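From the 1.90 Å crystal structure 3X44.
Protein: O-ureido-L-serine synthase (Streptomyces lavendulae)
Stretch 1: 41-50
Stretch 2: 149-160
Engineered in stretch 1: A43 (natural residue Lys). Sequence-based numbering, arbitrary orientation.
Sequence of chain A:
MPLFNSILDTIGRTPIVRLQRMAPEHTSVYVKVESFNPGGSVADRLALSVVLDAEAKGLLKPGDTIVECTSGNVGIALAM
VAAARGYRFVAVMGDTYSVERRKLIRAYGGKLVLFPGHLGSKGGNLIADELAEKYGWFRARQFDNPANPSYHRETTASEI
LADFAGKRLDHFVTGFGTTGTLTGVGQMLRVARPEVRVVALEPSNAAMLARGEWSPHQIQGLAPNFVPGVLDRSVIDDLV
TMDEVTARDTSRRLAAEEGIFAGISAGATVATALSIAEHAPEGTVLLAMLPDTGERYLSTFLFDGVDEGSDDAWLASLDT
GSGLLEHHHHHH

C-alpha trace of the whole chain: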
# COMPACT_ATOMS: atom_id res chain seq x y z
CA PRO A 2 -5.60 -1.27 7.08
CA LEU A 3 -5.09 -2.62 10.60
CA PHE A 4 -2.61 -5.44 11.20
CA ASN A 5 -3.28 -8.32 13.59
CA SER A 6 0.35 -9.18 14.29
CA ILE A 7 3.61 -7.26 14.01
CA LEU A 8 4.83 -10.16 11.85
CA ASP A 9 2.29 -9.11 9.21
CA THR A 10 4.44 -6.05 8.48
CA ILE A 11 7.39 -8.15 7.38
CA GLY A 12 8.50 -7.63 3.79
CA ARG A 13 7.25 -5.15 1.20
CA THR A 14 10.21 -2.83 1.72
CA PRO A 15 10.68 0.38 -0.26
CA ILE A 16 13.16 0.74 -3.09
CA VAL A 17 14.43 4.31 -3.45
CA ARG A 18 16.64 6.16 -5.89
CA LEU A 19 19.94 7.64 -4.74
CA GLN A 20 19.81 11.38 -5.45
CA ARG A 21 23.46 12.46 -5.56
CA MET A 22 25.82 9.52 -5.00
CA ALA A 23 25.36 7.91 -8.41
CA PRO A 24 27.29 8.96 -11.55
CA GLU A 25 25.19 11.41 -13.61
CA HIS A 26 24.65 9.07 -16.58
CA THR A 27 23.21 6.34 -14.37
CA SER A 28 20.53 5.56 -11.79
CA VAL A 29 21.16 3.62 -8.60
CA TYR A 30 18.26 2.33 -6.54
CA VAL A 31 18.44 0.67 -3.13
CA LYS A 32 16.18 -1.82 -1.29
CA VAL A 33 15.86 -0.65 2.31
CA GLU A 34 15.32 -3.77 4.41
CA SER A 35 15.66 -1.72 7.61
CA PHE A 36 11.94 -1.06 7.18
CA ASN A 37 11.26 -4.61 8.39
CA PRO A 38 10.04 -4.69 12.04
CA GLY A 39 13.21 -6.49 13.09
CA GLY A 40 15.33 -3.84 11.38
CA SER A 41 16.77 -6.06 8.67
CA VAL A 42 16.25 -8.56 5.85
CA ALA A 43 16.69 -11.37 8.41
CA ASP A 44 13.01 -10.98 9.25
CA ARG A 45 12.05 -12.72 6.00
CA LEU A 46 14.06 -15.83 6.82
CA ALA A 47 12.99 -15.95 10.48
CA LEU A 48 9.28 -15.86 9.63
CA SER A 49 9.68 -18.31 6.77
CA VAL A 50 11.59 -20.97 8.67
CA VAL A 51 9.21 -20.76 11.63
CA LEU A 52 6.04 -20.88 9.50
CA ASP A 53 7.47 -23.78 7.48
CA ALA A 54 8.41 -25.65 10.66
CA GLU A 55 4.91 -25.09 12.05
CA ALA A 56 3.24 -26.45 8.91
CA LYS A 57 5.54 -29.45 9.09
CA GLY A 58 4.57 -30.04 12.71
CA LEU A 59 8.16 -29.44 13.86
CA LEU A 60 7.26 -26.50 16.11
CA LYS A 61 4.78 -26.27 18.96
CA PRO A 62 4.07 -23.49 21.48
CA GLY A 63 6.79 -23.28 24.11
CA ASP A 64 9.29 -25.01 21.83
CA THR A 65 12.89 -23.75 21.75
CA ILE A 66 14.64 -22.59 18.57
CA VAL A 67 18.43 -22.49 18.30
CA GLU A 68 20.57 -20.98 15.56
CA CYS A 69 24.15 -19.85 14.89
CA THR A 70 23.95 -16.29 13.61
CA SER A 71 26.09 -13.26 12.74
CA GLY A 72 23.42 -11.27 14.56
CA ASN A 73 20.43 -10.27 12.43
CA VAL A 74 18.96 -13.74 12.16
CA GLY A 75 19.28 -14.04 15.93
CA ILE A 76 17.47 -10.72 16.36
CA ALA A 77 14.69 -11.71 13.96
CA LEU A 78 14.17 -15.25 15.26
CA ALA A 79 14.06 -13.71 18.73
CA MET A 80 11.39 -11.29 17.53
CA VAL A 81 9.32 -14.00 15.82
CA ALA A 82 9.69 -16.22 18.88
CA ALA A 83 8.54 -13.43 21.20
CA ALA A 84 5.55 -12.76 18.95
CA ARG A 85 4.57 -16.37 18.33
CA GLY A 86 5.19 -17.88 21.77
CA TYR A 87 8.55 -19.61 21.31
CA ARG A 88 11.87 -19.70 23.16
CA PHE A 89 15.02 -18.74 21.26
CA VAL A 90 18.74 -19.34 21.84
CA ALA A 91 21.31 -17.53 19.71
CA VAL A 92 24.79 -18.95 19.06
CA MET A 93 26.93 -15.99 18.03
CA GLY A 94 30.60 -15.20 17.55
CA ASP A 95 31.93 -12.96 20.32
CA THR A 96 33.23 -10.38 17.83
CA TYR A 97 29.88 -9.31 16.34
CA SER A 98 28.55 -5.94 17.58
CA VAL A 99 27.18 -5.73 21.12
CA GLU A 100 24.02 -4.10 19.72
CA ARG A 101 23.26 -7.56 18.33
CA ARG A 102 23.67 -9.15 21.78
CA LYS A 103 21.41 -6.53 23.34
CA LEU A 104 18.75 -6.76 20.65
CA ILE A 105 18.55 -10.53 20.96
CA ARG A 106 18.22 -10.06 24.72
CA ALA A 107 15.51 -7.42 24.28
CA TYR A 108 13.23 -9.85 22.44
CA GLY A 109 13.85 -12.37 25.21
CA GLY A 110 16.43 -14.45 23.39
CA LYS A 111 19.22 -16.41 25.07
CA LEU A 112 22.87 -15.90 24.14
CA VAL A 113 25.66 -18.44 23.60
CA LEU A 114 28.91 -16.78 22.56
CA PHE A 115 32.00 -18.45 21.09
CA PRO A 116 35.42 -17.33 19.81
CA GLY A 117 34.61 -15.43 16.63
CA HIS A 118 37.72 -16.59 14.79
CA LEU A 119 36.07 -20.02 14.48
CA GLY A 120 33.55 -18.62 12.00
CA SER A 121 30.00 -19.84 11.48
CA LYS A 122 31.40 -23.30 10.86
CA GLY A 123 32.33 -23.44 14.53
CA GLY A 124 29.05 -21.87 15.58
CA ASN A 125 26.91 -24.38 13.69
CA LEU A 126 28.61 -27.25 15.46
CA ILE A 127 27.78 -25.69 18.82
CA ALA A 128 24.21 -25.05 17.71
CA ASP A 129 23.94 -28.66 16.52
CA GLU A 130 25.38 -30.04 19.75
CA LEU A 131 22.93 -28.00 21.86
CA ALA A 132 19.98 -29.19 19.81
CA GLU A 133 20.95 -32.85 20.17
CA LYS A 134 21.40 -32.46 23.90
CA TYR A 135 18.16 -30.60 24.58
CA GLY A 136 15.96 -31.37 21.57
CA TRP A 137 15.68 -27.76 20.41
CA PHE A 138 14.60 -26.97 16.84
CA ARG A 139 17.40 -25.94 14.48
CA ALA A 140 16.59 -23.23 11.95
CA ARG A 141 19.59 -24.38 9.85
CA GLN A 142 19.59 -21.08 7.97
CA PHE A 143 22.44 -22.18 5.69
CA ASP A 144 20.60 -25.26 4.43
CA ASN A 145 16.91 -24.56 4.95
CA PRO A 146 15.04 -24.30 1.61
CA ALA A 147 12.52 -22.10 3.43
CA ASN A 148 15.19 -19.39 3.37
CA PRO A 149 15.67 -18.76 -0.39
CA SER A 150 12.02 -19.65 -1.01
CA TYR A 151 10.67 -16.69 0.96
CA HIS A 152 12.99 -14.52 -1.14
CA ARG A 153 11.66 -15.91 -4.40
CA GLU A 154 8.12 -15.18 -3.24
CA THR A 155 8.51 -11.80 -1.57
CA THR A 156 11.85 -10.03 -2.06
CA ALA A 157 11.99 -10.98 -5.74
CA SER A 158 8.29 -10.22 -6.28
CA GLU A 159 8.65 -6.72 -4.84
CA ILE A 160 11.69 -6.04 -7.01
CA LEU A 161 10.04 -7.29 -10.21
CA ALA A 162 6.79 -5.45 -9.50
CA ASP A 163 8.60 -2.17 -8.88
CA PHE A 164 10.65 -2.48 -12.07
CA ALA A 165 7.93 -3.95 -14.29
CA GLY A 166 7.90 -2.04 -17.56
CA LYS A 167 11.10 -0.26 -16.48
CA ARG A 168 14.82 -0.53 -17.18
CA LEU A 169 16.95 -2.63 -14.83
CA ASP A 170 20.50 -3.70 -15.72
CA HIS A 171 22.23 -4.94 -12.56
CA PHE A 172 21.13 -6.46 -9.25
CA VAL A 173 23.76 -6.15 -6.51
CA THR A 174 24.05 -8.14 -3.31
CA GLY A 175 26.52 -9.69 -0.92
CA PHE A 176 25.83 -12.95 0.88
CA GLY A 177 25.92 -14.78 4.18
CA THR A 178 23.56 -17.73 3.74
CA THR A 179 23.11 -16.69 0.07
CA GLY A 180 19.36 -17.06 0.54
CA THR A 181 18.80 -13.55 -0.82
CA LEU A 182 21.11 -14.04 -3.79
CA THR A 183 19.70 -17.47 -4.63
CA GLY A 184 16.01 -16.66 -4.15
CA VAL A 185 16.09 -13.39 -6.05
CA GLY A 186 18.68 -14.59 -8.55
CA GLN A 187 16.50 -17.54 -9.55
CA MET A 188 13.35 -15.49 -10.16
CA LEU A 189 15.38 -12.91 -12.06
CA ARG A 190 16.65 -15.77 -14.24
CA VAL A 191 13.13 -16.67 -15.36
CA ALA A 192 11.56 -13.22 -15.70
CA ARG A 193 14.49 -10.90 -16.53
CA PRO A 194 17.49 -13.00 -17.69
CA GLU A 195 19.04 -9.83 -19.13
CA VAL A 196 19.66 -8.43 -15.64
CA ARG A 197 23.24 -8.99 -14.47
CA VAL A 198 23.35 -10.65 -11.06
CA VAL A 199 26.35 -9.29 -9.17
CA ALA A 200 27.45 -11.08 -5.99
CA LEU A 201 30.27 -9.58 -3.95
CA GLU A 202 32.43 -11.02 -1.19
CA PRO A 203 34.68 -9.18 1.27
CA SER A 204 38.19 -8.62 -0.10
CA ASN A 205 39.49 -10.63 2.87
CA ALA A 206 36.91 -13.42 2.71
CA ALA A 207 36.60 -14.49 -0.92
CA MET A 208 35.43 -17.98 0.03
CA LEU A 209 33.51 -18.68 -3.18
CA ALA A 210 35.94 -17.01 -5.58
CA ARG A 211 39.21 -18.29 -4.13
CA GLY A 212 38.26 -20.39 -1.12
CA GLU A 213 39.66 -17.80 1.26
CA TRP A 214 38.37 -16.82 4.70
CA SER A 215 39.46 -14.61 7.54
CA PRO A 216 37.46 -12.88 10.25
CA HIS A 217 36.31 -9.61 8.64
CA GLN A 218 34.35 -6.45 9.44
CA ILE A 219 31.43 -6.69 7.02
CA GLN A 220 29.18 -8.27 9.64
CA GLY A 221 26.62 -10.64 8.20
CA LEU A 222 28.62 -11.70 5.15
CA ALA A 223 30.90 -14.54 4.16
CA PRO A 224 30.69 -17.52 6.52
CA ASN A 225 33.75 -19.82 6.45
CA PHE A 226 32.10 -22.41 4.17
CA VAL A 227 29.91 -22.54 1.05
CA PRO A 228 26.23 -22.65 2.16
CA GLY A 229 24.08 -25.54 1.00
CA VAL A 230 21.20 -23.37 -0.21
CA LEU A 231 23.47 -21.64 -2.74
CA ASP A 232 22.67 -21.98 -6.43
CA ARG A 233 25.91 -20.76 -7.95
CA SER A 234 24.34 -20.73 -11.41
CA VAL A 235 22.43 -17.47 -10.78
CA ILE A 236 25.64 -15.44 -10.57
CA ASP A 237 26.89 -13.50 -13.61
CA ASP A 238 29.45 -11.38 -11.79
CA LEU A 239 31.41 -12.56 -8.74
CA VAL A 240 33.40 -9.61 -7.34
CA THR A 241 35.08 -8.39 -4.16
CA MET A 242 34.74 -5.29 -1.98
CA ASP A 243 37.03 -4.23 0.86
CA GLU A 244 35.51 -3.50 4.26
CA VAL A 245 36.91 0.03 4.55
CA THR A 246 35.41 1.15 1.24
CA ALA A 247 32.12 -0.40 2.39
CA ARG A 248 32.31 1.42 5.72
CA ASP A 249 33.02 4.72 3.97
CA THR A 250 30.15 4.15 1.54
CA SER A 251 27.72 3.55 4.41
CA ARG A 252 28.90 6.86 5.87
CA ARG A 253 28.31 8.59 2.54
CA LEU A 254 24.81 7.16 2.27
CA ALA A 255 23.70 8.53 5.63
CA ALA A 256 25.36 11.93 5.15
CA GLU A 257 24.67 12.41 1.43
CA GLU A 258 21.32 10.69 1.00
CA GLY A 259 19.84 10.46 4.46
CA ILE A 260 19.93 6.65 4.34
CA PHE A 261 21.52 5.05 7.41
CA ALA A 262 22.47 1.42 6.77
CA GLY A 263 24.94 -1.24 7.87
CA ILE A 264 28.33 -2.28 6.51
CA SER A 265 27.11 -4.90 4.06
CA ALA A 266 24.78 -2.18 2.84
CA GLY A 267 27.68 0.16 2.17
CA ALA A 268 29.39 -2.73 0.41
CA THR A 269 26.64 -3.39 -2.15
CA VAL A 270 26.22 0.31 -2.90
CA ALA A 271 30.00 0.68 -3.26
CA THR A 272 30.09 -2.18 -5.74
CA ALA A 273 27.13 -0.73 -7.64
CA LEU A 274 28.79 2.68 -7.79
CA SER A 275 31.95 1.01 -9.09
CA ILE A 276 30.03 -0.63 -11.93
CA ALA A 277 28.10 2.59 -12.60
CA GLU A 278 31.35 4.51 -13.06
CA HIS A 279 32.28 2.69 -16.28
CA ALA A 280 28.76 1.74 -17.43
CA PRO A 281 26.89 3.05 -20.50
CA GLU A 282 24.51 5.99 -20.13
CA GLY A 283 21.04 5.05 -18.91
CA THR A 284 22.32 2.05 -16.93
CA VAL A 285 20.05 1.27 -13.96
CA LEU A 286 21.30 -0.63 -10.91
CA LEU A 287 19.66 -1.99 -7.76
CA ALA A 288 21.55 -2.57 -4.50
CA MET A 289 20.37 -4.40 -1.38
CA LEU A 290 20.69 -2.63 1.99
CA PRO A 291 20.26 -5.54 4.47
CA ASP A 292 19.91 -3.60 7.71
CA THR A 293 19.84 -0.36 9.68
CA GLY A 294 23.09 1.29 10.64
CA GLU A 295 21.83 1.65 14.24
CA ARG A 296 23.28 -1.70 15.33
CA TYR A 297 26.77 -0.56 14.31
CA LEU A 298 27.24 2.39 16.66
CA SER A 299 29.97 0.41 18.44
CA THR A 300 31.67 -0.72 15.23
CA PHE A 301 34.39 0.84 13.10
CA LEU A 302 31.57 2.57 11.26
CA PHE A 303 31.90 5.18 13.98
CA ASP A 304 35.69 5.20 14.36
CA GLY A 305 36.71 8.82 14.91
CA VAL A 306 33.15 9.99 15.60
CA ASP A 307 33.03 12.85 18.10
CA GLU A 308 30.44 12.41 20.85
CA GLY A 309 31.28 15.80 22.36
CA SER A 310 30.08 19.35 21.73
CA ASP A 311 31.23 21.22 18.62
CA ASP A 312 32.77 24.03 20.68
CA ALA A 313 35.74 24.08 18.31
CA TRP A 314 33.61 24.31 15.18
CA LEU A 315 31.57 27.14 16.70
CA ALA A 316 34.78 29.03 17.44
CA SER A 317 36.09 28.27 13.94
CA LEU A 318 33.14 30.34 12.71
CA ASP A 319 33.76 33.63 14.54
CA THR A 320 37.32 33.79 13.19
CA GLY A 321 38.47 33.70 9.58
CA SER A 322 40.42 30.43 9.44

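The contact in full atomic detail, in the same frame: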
# COMPACT_ATOMS: atom_id res chain seq x y z
N SER A 41 15.92 -5.49 9.70
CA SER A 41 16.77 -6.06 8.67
C SER A 41 16.08 -7.15 7.85
O SER A 41 15.01 -7.64 8.20
CB SER A 41 18.05 -6.63 9.29
OG SER A 41 17.86 -7.98 9.68
N VAL A 42 16.74 -7.53 6.76
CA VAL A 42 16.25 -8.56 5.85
C VAL A 42 16.09 -9.92 6.54
O VAL A 42 15.35 -10.78 6.06
CB VAL A 42 17.23 -8.69 4.66
CG1 VAL A 42 18.56 -9.19 5.15
CG2 VAL A 42 16.65 -9.61 3.58
N ALA A 43 16.75 -10.11 7.67
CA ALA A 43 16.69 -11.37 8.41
C ALA A 43 15.27 -11.75 8.80
O ALA A 43 14.97 -12.92 9.02
CB ALA A 43 17.58 -11.29 9.66
N ASP A 44 14.40 -10.75 8.89
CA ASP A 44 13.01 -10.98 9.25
C ASP A 44 12.30 -11.94 8.29
O ASP A 44 11.44 -12.72 8.69
CB ASP A 44 12.24 -9.66 9.26
CG ASP A 44 12.47 -8.84 10.52
OD1 ASP A 44 11.66 -7.93 10.75
OD2 ASP A 44 13.44 -9.09 11.26
N ARG A 45 12.67 -11.87 7.01
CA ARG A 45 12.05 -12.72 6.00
C ARG A 45 12.37 -14.20 6.22
O ARG A 45 11.51 -15.06 6.07
CB ARG A 45 12.50 -12.30 4.60
CG ARG A 45 12.09 -10.89 4.20
CD ARG A 45 12.84 -10.43 2.96
NE ARG A 45 12.62 -9.02 2.65
CZ ARG A 45 11.66 -8.58 1.84
NH1 ARG A 45 10.83 -9.44 1.26
NH2 ARG A 45 11.54 -7.27 1.60
N LEU A 46 13.62 -14.47 6.58
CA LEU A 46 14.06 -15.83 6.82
C LEU A 46 13.45 -16.36 8.12
O LEU A 46 12.92 -17.47 8.16
CB LEU A 46 15.59 -15.86 6.91
CG LEU A 46 16.32 -17.16 7.25
CD1 LEU A 46 17.74 -17.07 6.73
CD2 LEU A 46 16.33 -17.38 8.76
N ALA A 47 13.51 -15.56 9.18
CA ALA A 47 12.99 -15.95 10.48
C ALA A 47 11.53 -16.38 10.42
O ALA A 47 11.16 -17.42 10.97
CB ALA A 47 13.16 -14.82 11.48
N LEU A 48 10.70 -15.57 9.76
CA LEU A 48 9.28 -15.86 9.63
C LEU A 48 9.08 -17.12 8.79
O LEU A 48 8.29 -18.01 9.14
CB LEU A 48 8.56 -14.68 8.97
CG LEU A 48 7.07 -14.86 8.69
CD1 LEU A 48 6.31 -14.92 10.00
CD2 LEU A 48 6.57 -13.72 7.83
N SER A 49 9.80 -17.19 7.67
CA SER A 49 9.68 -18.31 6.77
C SER A 49 10.01 -19.65 7.39
O SER A 49 9.24 -20.60 7.26
CB SER A 49 10.56 -18.10 5.54
OG SER A 49 10.30 -19.11 4.59
N VAL A 50 11.16 -19.73 8.05
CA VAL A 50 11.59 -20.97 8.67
C VAL A 50 10.62 -21.42 9.76
O VAL A 50 10.29 -22.61 9.86
CB VAL A 50 13.01 -20.82 9.28
CG1 VAL A 50 13.38 -22.08 10.04
CG2 VAL A 50 14.03 -20.54 8.17
N PRO A 149 15.76 -19.33 0.96
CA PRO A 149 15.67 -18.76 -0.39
C PRO A 149 14.25 -18.70 -0.95
O PRO A 149 13.94 -17.83 -1.77
CB PRO A 149 16.58 -19.68 -1.22
CG PRO A 149 16.67 -20.95 -0.44
CD PRO A 149 16.62 -20.53 1.00
N SER A 150 13.39 -19.62 -0.52
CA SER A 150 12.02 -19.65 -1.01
C SER A 150 11.23 -18.40 -0.63
O SER A 150 10.46 -17.89 -1.43
CB SER A 150 11.30 -20.90 -0.51
OG SER A 150 10.71 -20.68 0.76
N TYR A 151 11.41 -17.89 0.59
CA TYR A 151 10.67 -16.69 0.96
C TYR A 151 11.18 -15.51 0.14
O TYR A 151 10.46 -14.54 -0.06
CB TYR A 151 10.80 -16.39 2.45
CG TYR A 151 9.65 -15.56 3.00
CD1 TYR A 151 8.42 -16.15 3.31
CD2 TYR A 151 9.80 -14.19 3.21
CE1 TYR A 151 7.37 -15.38 3.84
CE2 TYR A 151 8.77 -13.42 3.73
CZ TYR A 151 7.56 -14.01 4.05
OH TYR A 151 6.56 -13.23 4.58
N HIS A 152 12.42 -15.60 -0.33
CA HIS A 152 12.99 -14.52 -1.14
C HIS A 152 12.47 -14.57 -2.56
O HIS A 152 12.31 -13.53 -3.21
CB HIS A 152 14.52 -14.60 -1.14
CG HIS A 152 15.13 -14.18 0.15
ND1 HIS A 152 15.12 -12.88 0.60
CD2 HIS A 152 15.75 -14.91 1.11
CE1 HIS A 152 15.70 -12.82 1.78
NE2 HIS A 152 16.10 -14.04 2.12
N ARG A 153 12.19 -15.77 -3.05
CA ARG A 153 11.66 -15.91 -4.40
C ARG A 153 10.24 -15.35 -4.41
O ARG A 153 9.82 -14.70 -5.36
CB ARG A 153 11.57 -17.39 -4.80
CG ARG A 153 12.88 -18.09 -5.06
CD ARG A 153 12.60 -19.51 -5.54
NE ARG A 153 13.76 -20.38 -5.40
CZ ARG A 153 13.93 -21.24 -4.40
NH1 ARG A 153 13.01 -21.35 -3.45
NH2 ARG A 153 15.03 -22.00 -4.35
N GLU A 154 9.52 -15.59 -3.33
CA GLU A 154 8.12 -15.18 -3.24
C GLU A 154 7.84 -13.76 -2.79
O GLU A 154 6.79 -13.20 -3.14
CB GLU A 154 7.35 -16.17 -2.36
CG GLU A 154 7.35 -17.59 -2.91
CD GLU A 154 7.16 -18.66 -1.85
OE1 GLU A 154 6.19 -18.56 -1.08
OE2 GLU A 154 7.98 -19.60 -1.80
N THR A 155 8.74 -13.16 -2.02
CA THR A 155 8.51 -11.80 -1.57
C THR A 155 9.53 -10.80 -2.09
O THR A 155 9.20 -9.94 -2.89
CB THR A 155 8.45 -11.72 -0.02
OG1 THR A 155 9.70 -12.16 0.53
CG2 THR A 155 7.33 -12.59 0.51
N THR A 156 10.78 -10.93 -1.64
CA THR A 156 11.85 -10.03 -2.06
C THR A 156 11.94 -9.87 -3.57
O THR A 156 12.06 -8.75 -4.07
CB THR A 156 13.21 -10.53 -1.56
OG1 THR A 156 13.09 -10.95 -0.20
CG2 THR A 156 14.24 -9.41 -1.67
N ALA A 157 11.92 -10.99 -4.28
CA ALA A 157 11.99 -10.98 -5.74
C ALA A 157 10.71 -10.41 -6.36
O ALA A 157 10.76 -9.71 -7.37
CB ALA A 157 12.22 -12.41 -6.25
N SER A 158 9.56 -10.71 -5.76
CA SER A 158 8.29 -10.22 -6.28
C SER A 158 8.16 -8.71 -6.16
O SER A 158 7.57 -8.06 -7.03
CB SER A 158 7.11 -10.89 -5.55
OG SER A 158 7.01 -12.26 -5.91
N GLU A 159 8.69 -8.16 -5.07
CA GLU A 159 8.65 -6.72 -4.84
C GLU A 159 9.56 -6.01 -5.84
O GLU A 159 9.21 -4.96 -6.39
CB GLU A 159 9.12 -6.41 -3.41
CG GLU A 159 8.22 -6.97 -2.32
CD GLU A 159 8.94 -7.15 -1.00
OE1 GLU A 159 9.88 -6.36 -0.72
OE2 GLU A 159 8.58 -8.07 -0.25
N ILE A 160 10.73 -6.60 -6.07
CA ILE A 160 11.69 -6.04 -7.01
C ILE A 160 11.13 -6.04 -8.43
O ILE A 160 11.15 -5.02 -9.11
CB ILE A 160 13.02 -6.84 -6.98
CG1 ILE A 160 13.78 -6.54 -5.68
CG2 ILE A 160 13.89 -6.49 -8.20
CD1 ILE A 160 14.98 -7.46 -5.40
O HOH W 1 15.82 -13.25 5.28

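Two helical segments, in stretches 41-50 and 149-160, cross at 116° with their axes 8.9 Å apart at the closest point. The two stretches bury 432 Å², both sides summed, and R45 and Y151 supply the largest shares.

The CA-to-CB bond of R45 points sideways to the second stretch, but the end of the side chain comes nearer. The extended chain (chi1 m, then t, t) sits among H152, T155, T156 and E159, with H152 beside CD. It forms a two-pronged salt bridge: R45 NH2 donates to E159 OE1 at 3.0 Å and R45 NH1 to E159 OE2 at 3.0 Å. Both bonds are nearly straight, and E159 OE1 lies at the guanidinium edge, near its plane. R45 NH1 also makes a weak bond to T155 OG1 at 3.0 Å. T155 OG1 itself donates to Y151 O at 2.6 Å. T156 OG1 lies over one guanidinium face. A long, charged side chain suits this place because it spans the gap and finds an acid at its end.

Y151 points toward the other helix. R45 O lies over one face of its ring, 3.4 Å from Y151 CD2. L48 CD2 adds apolar contact to Y151 CZ at 3.9 Å. S49 is small and the helices are close here: S49 CA is 6.1 Å from Y151 CA.

H152 CE1 meets V42 CG2 at 3.8 Å. A water donates to V42 O and accepts weakly from L46 N and H152 NE2.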